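Local coordinates for protein acetaldehyde dehydrogenase (Acetylating) (Geobacillus thermoglucosidasius, PDB 5J78) that probably catalyses the NAD-linked, CoA-dependent interconversion of acetaldehyde and acetyl-CoA, at residues A[38-43]-A[131-136]; A[146-151]-A[178-183]; A[153-158]-A[191-196]. One frame throughout, in Å; residues are numbered along the deposited sequence.

Interaction 1. Residues A[38-43]-A[131-136]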
loop_
_atom_site.group_PDB
_atom_site.type_symbol
_atom_site.label_atom_id
_atom_site.label_comp_id
_atom_site.label_asym_id
_atom_site.label_seq_id
_atom_site.Cartn_x
_atom_site.Cartn_y
_atom_site.Cartn_z
ATOM N N ASN A 38 -7.566 -20.546 -12.192
ATOM C CA ASN A 38 -7.929 -21.857 -12.704
ATOM C C ASN A 38 -7.096 -22.998 -12.099
ATOM O O ASN A 38 -7.642 -24.028 -11.732
ATOM C CB ASN A 38 -7.795 -21.886 -14.221
ATOM C CG ASN A 38 -8.830 -21.000 -14.926
ATOM O OD1 ASN A 38 -9.881 -20.704 -14.392
ATOM N ND2 ASN A 38 -8.511 -20.578 -16.136
ATOM N N TYR A 39 -5.779 -22.825 -12.010
ATOM C CA TYR A 39 -4.926 -23.853 -11.409
ATOM C C TYR A 39 -5.281 -24.122 -9.955
ATOM O O TYR A 39 -5.304 -25.274 -9.517
ATOM C CB TYR A 39 -3.444 -23.458 -11.490
ATOM C CG TYR A 39 -2.858 -23.459 -12.878
ATOM C CD1 TYR A 39 -3.515 -24.063 -13.943
ATOM C CD2 TYR A 39 -1.631 -22.853 -13.121
ATOM C CE1 TYR A 39 -2.958 -24.059 -15.224
ATOM C CE2 TYR A 39 -1.070 -22.844 -14.381
ATOM C CZ TYR A 39 -1.738 -23.447 -15.435
ATOM O OH TYR A 39 -1.184 -23.433 -16.700
ATOM N N LEU A 40 -5.518 -23.070 -9.185
ATOM C CA LEU A 40 -5.794 -23.277 -7.770
ATOM C C LEU A 40 -7.136 -23.993 -7.570
ATOM O O LEU A 40 -7.266 -24.841 -6.692
ATOM C CB LEU A 40 -5.781 -21.951 -7.024
ATOM C CG LEU A 40 -4.410 -21.332 -6.807
ATOM C CD1 LEU A 40 -4.564 -19.865 -6.416
ATOM C CD2 LEU A 40 -3.640 -22.095 -5.746
ATOM N N GLU A 41 -8.133 -23.684 -8.387
ATOM C CA GLU A 41 -9.423 -24.345 -8.198
ATOM C C GLU A 41 -9.322 -25.801 -8.630
ATOM O O GLU A 41 -9.827 -26.690 -7.957
ATOM C CB GLU A 41 -10.531 -23.614 -8.941
ATOM C CG GLU A 41 -11.321 -22.725 -8.004
ATOM C CD GLU A 41 -11.868 -21.512 -8.685
ATOM O OE1 GLU A 41 -12.374 -21.660 -9.820
ATOM O OE2 GLU A 41 -11.776 -20.414 -8.090
ATOM N N GLU A 42 -8.619 -26.056 -9.720
ATOM C CA GLU A 42 -8.379 -27.428 -10.129
ATOM C C GLU A 42 -7.494 -28.147 -9.105
ATOM O O GLU A 42 -7.704 -29.325 -8.817
ATOM C CB GLU A 42 -7.748 -27.463 -11.521
ATOM C CG GLU A 42 -8.725 -27.050 -12.620
ATOM C CD GLU A 42 -8.044 -26.345 -13.802
ATOM O OE1 GLU A 42 -6.814 -26.507 -13.977
ATOM O OE2 GLU A 42 -8.739 -25.621 -14.551
ATOM N N ALA A 43 -6.540 -27.423 -8.525
ATOM C CA ALA A 43 -5.671 -27.991 -7.499
ATOM C C ALA A 43 -6.476 -28.331 -6.232
ATOM O O ALA A 43 -6.217 -29.324 -5.559
ATOM C CB ALA A 43 -4.528 -27.031 -7.176
ATOM N N VAL A 131 -1.230 -29.859 4.255
ATOM C CA VAL A 131 -1.435 -28.421 4.328
ATOM C C VAL A 131 -2.413 -27.929 3.285
ATOM O O VAL A 131 -3.005 -26.862 3.458
ATOM C CB VAL A 131 -0.130 -27.636 4.168
ATOM C CG1 VAL A 131 0.771 -27.898 5.352
ATOM C CG2 VAL A 131 0.574 -27.960 2.835
ATOM N N GLY A 132 -2.567 -28.701 2.207
ATOM C CA GLY A 132 -3.536 -28.396 1.170
ATOM C C GLY A 132 -2.917 -28.090 -0.191
ATOM O O GLY A 132 -2.596 -29.004 -0.969
ATOM N N ILE A 133 -2.806 -26.805 -0.511
ATOM C CA ILE A 133 -2.220 -26.372 -1.789
ATOM C C ILE A 133 -0.959 -25.578 -1.520
ATOM O O ILE A 133 -0.995 -24.565 -0.805
ATOM C CB ILE A 133 -3.182 -25.490 -2.609
ATOM C CG1 ILE A 133 -4.503 -26.214 -2.822
ATOM C CG2 ILE A 133 -2.532 -25.086 -3.961
ATOM C CD1 ILE A 133 -5.549 -25.359 -3.515
ATOM N N VAL A 134 0.140 -26.049 -2.090
ATOM C CA VAL A 134 1.441 -25.394 -1.967
ATOM C C VAL A 134 1.703 -24.547 -3.199
ATOM O O VAL A 134 1.437 -24.977 -4.331
ATOM C CB VAL A 134 2.598 -26.410 -1.793
ATOM C CG1 VAL A 134 3.970 -25.677 -1.627
ATOM C CG2 VAL A 134 2.331 -27.315 -0.598
ATOM N N ALA A 135 2.188 -23.329 -2.960
ATOM C CA ALA A 135 2.686 -22.451 -4.010
ATOM C C ALA A 135 4.217 -22.578 -4.053
ATOM O O ALA A 135 4.913 -22.240 -3.099
ATOM C CB ALA A 135 2.263 -21.026 -3.760
ATOM N N GLY A 136 4.737 -23.092 -5.153
ATOM C CA GLY A 136 6.166 -23.378 -5.267
ATOM C C GLY A 136 6.888 -22.383 -6.161
ATOM O O GLY A 136 6.735 -22.426 -7.383
#

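Interaction 2. Residues A[146-151]-A[178-183]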
loop_
_atom_site.group_PDB
_atom_site.type_symbol
_atom_site.label_atom_id
_atom_site.label_comp_id
_atom_site.label_asym_id
_atom_site.label_seq_id
_atom_site.Cartn_x
_atom_site.Cartn_y
_atom_site.Cartn_z
ATOM N N THR A 146 14.506 -28.333 -8.865
ATOM C CA THR A 146 13.708 -27.818 -7.736
ATOM C C THR A 146 12.234 -28.215 -7.902
ATOM O O THR A 146 11.513 -28.474 -6.919
ATOM C CB THR A 146 13.829 -26.281 -7.598
ATOM O OG1 THR A 146 15.207 -25.906 -7.440
ATOM C CG2 THR A 146 13.055 -25.769 -6.365
ATOM N N VAL A 147 11.788 -28.251 -9.149
ATOM C CA VAL A 147 10.445 -28.696 -9.465
ATOM C C VAL A 147 10.286 -30.153 -9.089
ATOM O O VAL A 147 9.270 -30.540 -8.482
ATOM C CB VAL A 147 10.109 -28.522 -10.959
ATOM C CG1 VAL A 147 8.887 -29.339 -11.341
ATOM C CG2 VAL A 147 9.903 -27.064 -11.281
ATOM N N ILE A 148 11.273 -30.962 -9.466
ATOM C CA ILE A 148 11.234 -32.392 -9.170
ATOM C C ILE A 148 11.195 -32.587 -7.652
ATOM O O ILE A 148 10.342 -33.300 -7.124
ATOM C CB ILE A 148 12.448 -33.106 -9.777
ATOM C CG1 ILE A 148 12.363 -33.098 -11.312
ATOM C CG2 ILE A 148 12.553 -34.536 -9.259
ATOM C CD1 ILE A 148 13.665 -33.382 -11.990
ATOM N N PHE A 149 12.122 -31.928 -6.969
ATOM C CA PHE A 149 12.243 -31.998 -5.511
ATOM C C PHE A 149 10.929 -31.600 -4.824
ATOM O O PHE A 149 10.383 -32.362 -4.028
ATOM C CB PHE A 149 13.427 -31.113 -5.070
ATOM C CG PHE A 149 13.284 -30.529 -3.694
ATOM C CD1 PHE A 149 13.361 -31.339 -2.553
ATOM C CD2 PHE A 149 13.091 -29.168 -3.534
ATOM C CE1 PHE A 149 13.214 -30.786 -1.275
ATOM C CE2 PHE A 149 12.939 -28.613 -2.265
ATOM C CZ PHE A 149 12.999 -29.425 -1.135
ATOM N N LYS A 150 10.392 -30.435 -5.181
ATOM C CA LYS A 150 9.173 -29.930 -4.548
ATOM C C LYS A 150 7.934 -30.750 -4.884
ATOM O O LYS A 150 7.047 -30.940 -4.034
ATOM C CB LYS A 150 8.952 -28.463 -4.932
ATOM C CG LYS A 150 9.948 -27.541 -4.261
ATOM C CD LYS A 150 9.657 -26.064 -4.520
ATOM C CE LYS A 150 10.632 -25.199 -3.728
ATOM N NZ LYS A 150 10.470 -23.740 -3.967
ATOM N N ALA A 151 7.851 -31.236 -6.114
ATOM C CA ALA A 151 6.689 -32.033 -6.497
ATOM C C ALA A 151 6.651 -33.334 -5.722
ATOM O O ALA A 151 5.588 -33.738 -5.253
ATOM C CB ALA A 151 6.689 -32.314 -7.996
ATOM N N ARG A 178 5.034 -30.588 -16.066
ATOM C CA ARG A 178 4.249 -31.391 -16.997
ATOM C C ARG A 178 4.609 -32.872 -16.846
ATOM O O ARG A 178 3.741 -33.731 -16.729
ATOM C CB ARG A 178 4.516 -30.914 -18.433
ATOM C CG ARG A 178 3.353 -30.986 -19.409
ATOM C CD ARG A 178 3.687 -30.218 -20.715
ATOM N NE ARG A 178 3.428 -28.777 -20.589
ATOM C CZ ARG A 178 4.310 -27.802 -20.800
ATOM N NH1 ARG A 178 5.573 -28.061 -21.170
ATOM N NH2 ARG A 178 3.912 -26.544 -20.643
ATOM N N ILE A 179 5.907 -33.151 -16.827
ATOM C CA ILE A 179 6.408 -34.504 -16.682
ATOM C C ILE A 179 6.034 -35.100 -15.314
ATOM O O ILE A 179 5.668 -36.264 -15.234
ATOM C CB ILE A 179 7.933 -34.538 -16.881
ATOM C CG1 ILE A 179 8.266 -34.368 -18.369
ATOM C CG2 ILE A 179 8.529 -35.860 -16.414
ATOM C CD1 ILE A 179 9.691 -33.980 -18.619
ATOM N N MET A 180 6.112 -34.305 -14.249
ATOM C CA MET A 180 5.691 -34.771 -12.923
ATOM C C MET A 180 4.192 -35.147 -12.883
ATOM O O MET A 180 3.825 -36.189 -12.332
ATOM C CB MET A 180 6.014 -33.704 -11.866
ATOM C CG MET A 180 7.509 -33.543 -11.533
ATOM S SD MET A 180 8.430 -35.078 -11.193
ATOM C CE MET A 180 8.962 -35.519 -12.820
ATOM N N GLN A 181 3.333 -34.310 -13.475
ATOM C CA GLN A 181 1.884 -34.549 -13.476
ATOM C C GLN A 181 1.501 -35.773 -14.307
ATOM O O GLN A 181 0.625 -36.547 -13.922
ATOM C CB GLN A 181 1.143 -33.316 -14.003
ATOM C CG GLN A 181 -0.323 -33.520 -14.264
ATOM C CD GLN A 181 -1.104 -33.706 -12.973
ATOM O OE1 GLN A 181 -0.652 -33.304 -11.893
ATOM N NE2 GLN A 181 -2.277 -34.320 -13.075
ATOM N N GLU A 182 2.135 -35.934 -15.460
ATOM C CA GLU A 182 1.846 -37.084 -16.320
ATOM C C GLU A 182 2.270 -38.382 -15.648
ATOM O O GLU A 182 1.548 -39.371 -15.701
ATOM C CB GLU A 182 2.536 -36.925 -17.679
ATOM C CG GLU A 182 1.822 -35.893 -18.521
ATOM C CD GLU A 182 2.511 -35.569 -19.829
ATOM O OE1 GLU A 182 3.596 -36.142 -20.106
ATOM O OE2 GLU A 182 1.945 -34.732 -20.576
ATOM N N ALA A 183 3.442 -38.378 -15.019
ATOM C CA ALA A 183 3.891 -39.527 -14.229
ATOM C C ALA A 183 2.917 -39.849 -13.085
ATOM O O ALA A 183 2.644 -41.008 -12.789
ATOM C CB ALA A 183 5.282 -39.261 -13.677
#

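Interaction 3. Residues A[153-158]-A[191-196]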
loop_
_atom_site.group_PDB
_atom_site.type_symbol
_atom_site.label_atom_id
_atom_site.label_comp_id
_atom_site.label_asym_id
_atom_site.label_seq_id
_atom_site.Cartn_x
_atom_site.Cartn_y
_atom_site.Cartn_z
ATOM N N ILE A 153 8.061 -34.024 -2.669
ATOM C CA ILE A 153 7.759 -33.847 -1.244
ATOM C C ILE A 153 6.328 -33.332 -1.046
ATOM O O ILE A 153 5.684 -33.662 -0.055
ATOM C CB ILE A 153 8.759 -32.893 -0.524
ATOM C CG1 ILE A 153 8.705 -31.452 -1.055
ATOM C CG2 ILE A 153 10.202 -33.445 -0.582
ATOM C CD1 ILE A 153 9.507 -30.470 -0.167
ATOM N N ALA A 154 5.818 -32.548 -1.989
ATOM C CA ALA A 154 4.449 -32.055 -1.867
ATOM C C ALA A 154 3.440 -33.178 -2.012
ATOM O O ALA A 154 2.474 -33.255 -1.248
ATOM C CB ALA A 154 4.163 -30.961 -2.901
ATOM N N VAL A 155 3.641 -34.048 -2.999
ATOM C CA VAL A 155 2.648 -35.089 -3.265
ATOM C C VAL A 155 2.724 -36.196 -2.206
ATOM O O VAL A 155 1.707 -36.723 -1.782
ATOM C CB VAL A 155 2.822 -35.680 -4.682
ATOM C CG1 VAL A 155 1.909 -36.904 -4.905
ATOM C CG2 VAL A 155 2.522 -34.614 -5.718
ATOM N N LYS A 156 3.931 -36.526 -1.765
ATOM C CA LYS A 156 4.110 -37.527 -0.719
ATOM C C LYS A 156 3.358 -37.124 0.564
ATOM O O LYS A 156 2.828 -37.989 1.264
ATOM C CB LYS A 156 5.603 -37.729 -0.451
ATOM C CG LYS A 156 5.964 -38.600 0.754
ATOM C CD LYS A 156 5.638 -40.064 0.557
ATOM C CE LYS A 156 5.677 -40.791 1.905
ATOM N NZ LYS A 156 5.754 -42.282 1.799
ATOM N N ALA A 157 3.282 -35.822 0.852
ATOM C CA ALA A 157 2.535 -35.338 2.026
ATOM C C ALA A 157 1.055 -35.093 1.723
ATOM O O ALA A 157 0.296 -34.601 2.584
ATOM C CB ALA A 157 3.184 -34.074 2.572
ATOM N N ARG A 158 0.672 -35.422 0.491
ATOM C CA ARG A 158 -0.721 -35.466 0.020
ATOM C C ARG A 158 -1.298 -34.095 -0.311
ATOM O O ARG A 158 -2.494 -33.853 -0.158
ATOM C CB ARG A 158 -1.614 -36.185 1.037
ATOM C CG ARG A 158 -1.142 -37.612 1.356
ATOM C CD ARG A 158 -1.469 -38.025 2.776
ATOM N NE ARG A 158 -2.892 -38.262 2.936
ATOM C CZ ARG A 158 -3.574 -38.072 4.060
ATOM N NH1 ARG A 158 -2.980 -37.645 5.160
ATOM N NH2 ARG A 158 -4.863 -38.328 4.089
ATOM N N LYS A 191 -6.183 -35.404 -12.291
ATOM C CA LYS A 191 -5.774 -34.251 -13.094
ATOM C C LYS A 191 -5.700 -32.984 -12.234
ATOM O O LYS A 191 -6.510 -32.810 -11.322
ATOM C CB LYS A 191 -6.745 -34.009 -14.245
ATOM C CG LYS A 191 -6.638 -35.026 -15.356
ATOM C CD LYS A 191 -7.735 -34.843 -16.403
ATOM C CE LYS A 191 -7.684 -35.962 -17.442
ATOM N NZ LYS A 191 -6.328 -36.105 -18.066
ATOM N N GLY A 192 -4.741 -32.107 -12.536
ATOM C CA GLY A 192 -4.691 -30.784 -11.934
ATOM C C GLY A 192 -3.899 -30.712 -10.640
ATOM O O GLY A 192 -3.810 -29.650 -10.031
ATOM N N LEU A 193 -3.306 -31.833 -10.236
ATOM C CA LEU A 193 -2.580 -31.921 -8.976
ATOM C C LEU A 193 -1.325 -31.059 -8.944
ATOM O O LEU A 193 -1.006 -30.428 -7.927
ATOM C CB LEU A 193 -2.191 -33.366 -8.718
ATOM C CG LEU A 193 -1.670 -33.640 -7.320
ATOM C CD1 LEU A 193 -2.777 -33.474 -6.275
ATOM C CD2 LEU A 193 -1.079 -35.020 -7.260
ATOM N N ILE A 194 -0.609 -31.098 -10.067
ATOM C CA ILE A 194 0.654 -30.401 -10.281
ATOM C C ILE A 194 0.497 -29.536 -11.520
ATOM O O ILE A 194 0.144 -30.041 -12.591
ATOM C CB ILE A 194 1.814 -31.366 -10.495
ATOM C CG1 ILE A 194 1.968 -32.307 -9.300
ATOM C CG2 ILE A 194 3.110 -30.624 -10.743
ATOM C CD1 ILE A 194 2.716 -33.569 -9.648
ATOM N N SER A 195 0.749 -28.244 -11.366
ATOM C CA SER A 195 0.556 -27.274 -12.446
ATOM C C SER A 195 1.670 -26.250 -12.404
ATOM O O SER A 195 2.408 -26.167 -11.416
ATOM C CB SER A 195 -0.816 -26.587 -12.337
ATOM O OG SER A 195 -1.013 -26.007 -11.049
ATOM N N CYS A 196 1.803 -25.474 -13.481
ATOM C CA CYS A 196 2.820 -24.431 -13.546
ATOM C C CYS A 196 2.350 -23.253 -14.392
ATOM O O CYS A 196 1.832 -23.432 -15.492
ATOM C CB CYS A 196 4.115 -25.019 -14.107
ATOM S SG CYS A 196 5.548 -23.927 -14.183
#

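Interaction 1. Residues A[38-43]-A[131-136]
Leu40 is the first residue of 38-43 to meet the strand, and it does so with two different parts. Its CB leaves the helix across the line to the strand, but the CD2 branch swings back and lies 3.7 Å from Ile133 CG2, the two branched side chains meeting at a slant. Its carbonyl O also has Ile133 CD1 3.6 Å away, so the end of the isoleucine lies against helix backbone here. One turn on, Ala43 aims its CB at the strand, and Ile133 CD1 stands 4.2 Å from Ala43 CB and 4.1 Å from Ala43 C. Ile133 can serve both residues because its CG1 is anti to the carbonyl carbon (chi1 -55°) and the chain runs on extended to CD1 (chi2 175°), while CG2 branches off toward Leu40. Around this pair, Leu40 also packs on Val162 and Ala43 on Ala160, both of strand 160-165, and Asp215 OD2 takes the N-H of Ile133. On the outer side of the helix, Glu41 forms a salt bridge with Arg26 of a second subunit. The result is helix 28-51 laid over one face of a mixed sheet, consistent with the Rossmann-like, probably NAD-binding domain of the aldehyde dehydrogenase family.

Interaction 2. Residues A[146-151]-A[178-183]
Met180 and Ala151 make the tightest touch between these two helices, and every contact across the interface is apolar and ends on that one methionine. Ala151 CB sits 3.8 Å from Met180 CG and 4.2 Å from Met180 CB, so the alanine methyl rests against the root of the long side chain rather than its end. Val147, one turn earlier on the same helix, adds a looser touch, its CG1 standing 4.4 Å from Met180 CG. The sulfur lies loosely against Ile148, with Met180 SD 4.4 Å from both CA and CG1 of that residue. The bend at chi2 (-48°) brings SD beside Ile148, and a second bend at chi3 then turns CE. The short axes pass 10.3 Å apart at closest and their directions differ by 35°, with a negative crossing; at this spacing the one long side chain of Met180 bridges the helices.

Polar groups of the segments look elsewhere, Lys150 NZ to Thr220 OG1 and Thr146 OG1 to Asn142 O. Helix 55-84 closes over the pair, reaching Ile148 through Ala69, Ala151 through Met65 and Ala183 through Ala68, while Ala99 of helix 89-107 also packs on Ile148. Beneath, strand 124-138 offers Ile138 to Val147, so helices 143-156 and 170-186 run side by side between that sheet and helix 55-84.

Interaction 3. Residues A[153-158]-A[191-196]
Val155 reaches across to Leu193 and Ile194 with a single methyl, CG2, and the two partners meet it in different ways. The side chain of Leu193 runs at a slant to the valine, and its CD2 branch comes within 3.9 Å of Val155 CG2. Ile194 lies nearly at right angles to the valine and brings only the end of its chain, with CD1 4.1 Å from the same CG2. With CG1 of the valine anti to the backbone N (chi1 172°), CG2 is left beside the N and facing Leu193 and Ile194. Leu193 and Val155 both point their CB toward the other segment, whereas the CB of Ile194 leaves roughly crosswise to the line to the helix and the extended CG1-CD1 arm makes up the distance (chi2 159°).

Just beyond the valine the helix ends in a Schellman motif, with Arg158 at positive phi and its N bonded to Val155 O at 2.8 Å. Arg158 points its CB away from the strand, and its guanidinium bonds to Glu51 O and Thr112 O. Ile194 also packs on Met65 of helix 55-84, on Met180 of helix 170-186 and on Phe163, while Leu193 lies on Ala160.

The chemistry is therefore purely that of branched aliphatic methyls, all buried, with no charge or polar atom at the touching points. Such a joint depends on shape and on exclusion of water, and it seats the last helical turn of 143-156 against the start of strand 194-196 without a directional bond between them.

The three interactions are parts of one layered alpha/beta unit. Strand 124-138 of interaction 1 leads directly into helix 143-156, which interactions 2 and 3 share, one near the middle and one at its C-terminal end. Helix 170-186 of interaction 2 then leads on to strand 194-196 of interaction 3. Gln181 ties these two together: its OE1 lies 2.9 Å from Ile194 N, a probable hydrogen bond. Interactions 1 and 3, with centres about 8 Å apart, touch where Tyr39 OH lies 3.2 Å from Cys196 O, probably hydrogen-bonded. The bound magnesium ion is about 7 Å from the side chain of Ile133 in interaction 1.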